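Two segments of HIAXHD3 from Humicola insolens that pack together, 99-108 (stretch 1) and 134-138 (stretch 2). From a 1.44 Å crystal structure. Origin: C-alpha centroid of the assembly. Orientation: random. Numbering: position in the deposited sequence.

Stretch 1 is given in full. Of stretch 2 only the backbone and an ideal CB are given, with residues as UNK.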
# COMPACT_ATOMS: atom_id res chain seq x y z
N TRP A 99 -4.76 -8.28 -13.18
CA TRP A 99 -3.81 -7.31 -12.62
C TRP A 99 -2.58 -7.31 -13.51
O TRP A 99 -1.98 -8.36 -13.72
CB TRP A 99 -3.42 -7.71 -11.17
CG TRP A 99 -2.40 -6.75 -10.59
CD1 TRP A 99 -2.65 -5.56 -9.94
CD2 TRP A 99 -0.94 -6.84 -10.68
NE1 TRP A 99 -1.48 -4.91 -9.61
CE2 TRP A 99 -0.41 -5.64 -10.03
CE3 TRP A 99 -0.06 -7.77 -11.20
CZ2 TRP A 99 0.95 -5.41 -9.91
CZ3 TRP A 99 1.32 -7.51 -11.09
CH2 TRP A 99 1.81 -6.36 -10.45
N TYR A 100 -2.20 -6.14 -14.02
CA TYR A 100 -0.94 -6.07 -14.76
C TYR A 100 -0.04 -5.07 -14.03
O TYR A 100 -0.52 -4.00 -13.63
CB TYR A 100 -1.13 -5.55 -16.18
CG TYR A 100 -1.93 -6.41 -17.12
CD1 TYR A 100 -3.33 -6.38 -17.12
CD2 TYR A 100 -1.27 -7.25 -18.05
CE1 TYR A 100 -4.06 -7.18 -18.01
CE2 TYR A 100 -2.00 -8.04 -18.94
CZ TYR A 100 -3.39 -7.99 -18.91
OH TYR A 100 -4.13 -8.77 -19.78
N GLY A 101 1.25 -5.38 -13.99
CA GLY A 101 2.22 -4.41 -13.47
C GLY A 101 3.59 -4.64 -14.08
O GLY A 101 4.04 -5.79 -14.15
N CYS A 102 4.27 -3.56 -14.48
CA CYS A 102 5.64 -3.66 -14.98
C CYS A 102 6.62 -3.58 -13.82
O CYS A 102 6.57 -2.64 -13.03
CB CYS A 102 5.96 -2.55 -15.99
SG CYS A 102 7.68 -2.69 -16.55
N VAL A 103 7.50 -4.57 -13.72
CA VAL A 103 8.51 -4.60 -12.67
C VAL A 103 9.82 -4.90 -13.35
O VAL A 103 9.97 -5.92 -14.04
CB VAL A 103 8.20 -5.70 -11.61
CG1 VAL A 103 9.29 -5.72 -10.54
CG2 VAL A 103 6.84 -5.43 -10.96
N GLU A 104 10.76 -3.97 -13.18
CA GLU A 104 12.11 -4.05 -13.75
C GLU A 104 12.08 -4.53 -15.21
O GLU A 104 12.72 -5.53 -15.58
CB GLU A 104 13.01 -4.91 -12.88
CG GLU A 104 13.09 -4.40 -11.44
CD GLU A 104 14.13 -5.14 -10.63
OE1 GLU A 104 15.34 -5.04 -10.97
OE2 GLU A 104 13.74 -5.81 -9.67
N GLY A 105 11.31 -3.81 -16.01
CA GLY A 105 11.37 -3.95 -17.46
C GLY A 105 10.50 -5.03 -18.10
O GLY A 105 10.49 -5.13 -19.31
N ARG A 106 9.78 -5.83 -17.31
CA ARG A 106 8.81 -6.80 -17.88
C ARG A 106 7.46 -6.61 -17.21
O ARG A 106 7.40 -6.20 -16.07
CB ARG A 106 9.23 -8.25 -17.64
CG ARG A 106 10.59 -8.62 -18.17
CD ARG A 106 10.90 -10.08 -17.88
NE ARG A 106 10.60 -10.94 -19.02
CZ ARG A 106 10.85 -12.25 -19.04
NH1 ARG A 106 11.39 -12.84 -17.98
NH2 ARG A 106 10.57 -12.98 -20.12
N THR A 107 6.38 -6.96 -17.91
CA THR A 107 5.05 -6.77 -17.39
C THR A 107 4.45 -8.12 -17.01
O THR A 107 4.47 -9.06 -17.80
CB THR A 107 4.18 -6.05 -18.44
OG1 THR A 107 4.77 -4.79 -18.74
CG2 THR A 107 2.76 -5.81 -17.89
N TYR A 108 3.93 -8.20 -15.79
CA TYR A 108 3.44 -9.45 -15.21
C TYR A 108 1.93 -9.38 -15.10
O TYR A 108 1.41 -8.33 -14.69
CB TYR A 108 4.04 -9.66 -13.81
CG TYR A 108 5.53 -9.86 -13.86
CD1 TYR A 108 6.41 -8.77 -13.90
CD2 TYR A 108 6.06 -11.15 -13.88
CE1 TYR A 108 7.79 -8.96 -13.98
CE2 TYR A 108 7.44 -11.35 -13.93
CZ TYR A 108 8.29 -10.25 -13.99
OH TYR A 108 9.65 -10.46 -14.06
N UNK A 134 -0.22 -15.53 -14.64
CA UNK A 134 -0.89 -15.98 -15.84
C UNK A 134 -0.06 -15.70 -17.10
O UNK A 134 -0.08 -16.47 -18.07
CB UNK A 134 -2.26 -15.31 -15.95
N UNK A 135 0.68 -14.60 -17.10
CA UNK A 135 1.53 -14.30 -18.26
C UNK A 135 2.61 -13.31 -17.89
O UNK A 135 2.54 -12.65 -16.83
CB UNK A 135 0.70 -13.75 -19.42
N UNK A 136 3.62 -13.23 -18.76
CA UNK A 136 4.62 -12.20 -18.67
C UNK A 136 4.72 -11.66 -20.10
O UNK A 136 4.79 -12.43 -21.07
CB UNK A 136 5.95 -12.72 -18.13
N UNK A 137 4.69 -10.34 -20.24
CA UNK A 137 4.83 -9.65 -21.52
C UNK A 137 6.20 -8.95 -21.53
O UNK A 137 6.54 -8.25 -20.57
CB UNK A 137 3.69 -8.65 -21.74
N UNK A 138 6.97 -9.10 -22.61
CA UNK A 138 8.34 -8.57 -22.71
C UNK A 138 8.34 -7.13 -23.27
O UNK A 138 9.08 -6.81 -24.22
CB UNK A 138 9.19 -9.48 -23.60

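Stretch 1 is a hairpin: a strand through 103, a type I' turn from Val103 to Arg106, and a return strand, 106-108, whose outer edge is offered to stretch 2. The second stretch runs antiparallel to that return strand, at 164°, so the backbone sets the register before any side chain is chosen.

Position 134 lies beyond the end of this pairing. Its CB points sideways, with nothing of stretch 1 within 5.5 Å, so the contact asks nothing of it and many residues would serve. The deposited residue is Thr134, which leaves stretch 1 untouched.

Position 135 is extended, and its CB again points sideways into space that stretch 1 leaves empty. Here the backbone makes the approach, its O lying 3.7 Å from Tyr108 CA. Small or large side chains could fit as far as stretch 1 is concerned; the residue is Ala135, whose methyl stays clear of the hairpin.

Position 136 pairs with Tyr108 as a non-hydrogen-bonded pair, the CA atoms 4.6 Å apart. Its CB looks out on the same face as the tyrosine ring, 4.5 Å from Tyr108 CD2 and 5.0 Å from Arg106 CZ. A ring and a flat guanidinium invite a compact, preferably beta-branched side chain: valine, isoleucine or threonine. It is Thr136, in the m rotamer. Its CG2 lies over one face of the tyrosine ring and also over one face of the guanidinium, 3.7 Å from Arg106 NE, so a single methyl packs against both groups. The backbone adds a CA-H...O contact, Thr136 CA to Thr107 O at 3.3 Å.

Position 137 is the hydrogen-bonded partner of Thr107. Its N donates to Thr107 O at 2.8 Å, and its O accepts from Thr107 N at 3.0 Å, both nearly straight. The CB shares the face of Thr107, where the Tyr100 ring is also within range of a longer side chain. Valine, leucine or isoleucine would suit. Ile137 packs its CB 4.2 Å from Thr107 CB and extends CD1 to 4.3 Å from Tyr100 CE2, thereby reaching the neighbouring strand of the hairpin.

Position 138 leaves the strand opposite Arg106. Its CB points sideways but lies 5.0 Å from Arg106 NE, so an acidic side chain is the clear proposal, with a neutral acceptor such as asparagine also plausible. Asp138 forms a salt bridge: OD1 accepts from Arg106 NE at 2.9 Å and from Arg106 NH2 at 2.8 Å, meeting the guanidinium at its edge and leaving its face to the threonine methyl.

Stretch 2 (134-138) TATID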
# COMPACT_ATOMS: atom_id res chain seq x y z
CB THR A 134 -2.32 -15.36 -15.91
OG1 THR A 134 -3.09 -15.78 -14.76
CG2 THR A 134 -3.06 -15.71 -17.20
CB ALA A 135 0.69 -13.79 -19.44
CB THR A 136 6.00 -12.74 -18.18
OG1 THR A 136 5.86 -13.36 -16.89
CG2 THR A 136 7.04 -11.61 -18.09
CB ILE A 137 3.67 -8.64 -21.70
CG1 ILE A 137 2.35 -9.39 -22.00
CG2 ILE A 137 3.97 -7.65 -22.81
CD1 ILE A 137 1.09 -8.53 -21.85
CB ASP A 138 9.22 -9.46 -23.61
CG ASP A 138 9.61 -10.79 -22.95
OD1 ASP A 138 9.61 -10.89 -21.70
OD2 ASP A 138 9.95 -11.75 -23.70
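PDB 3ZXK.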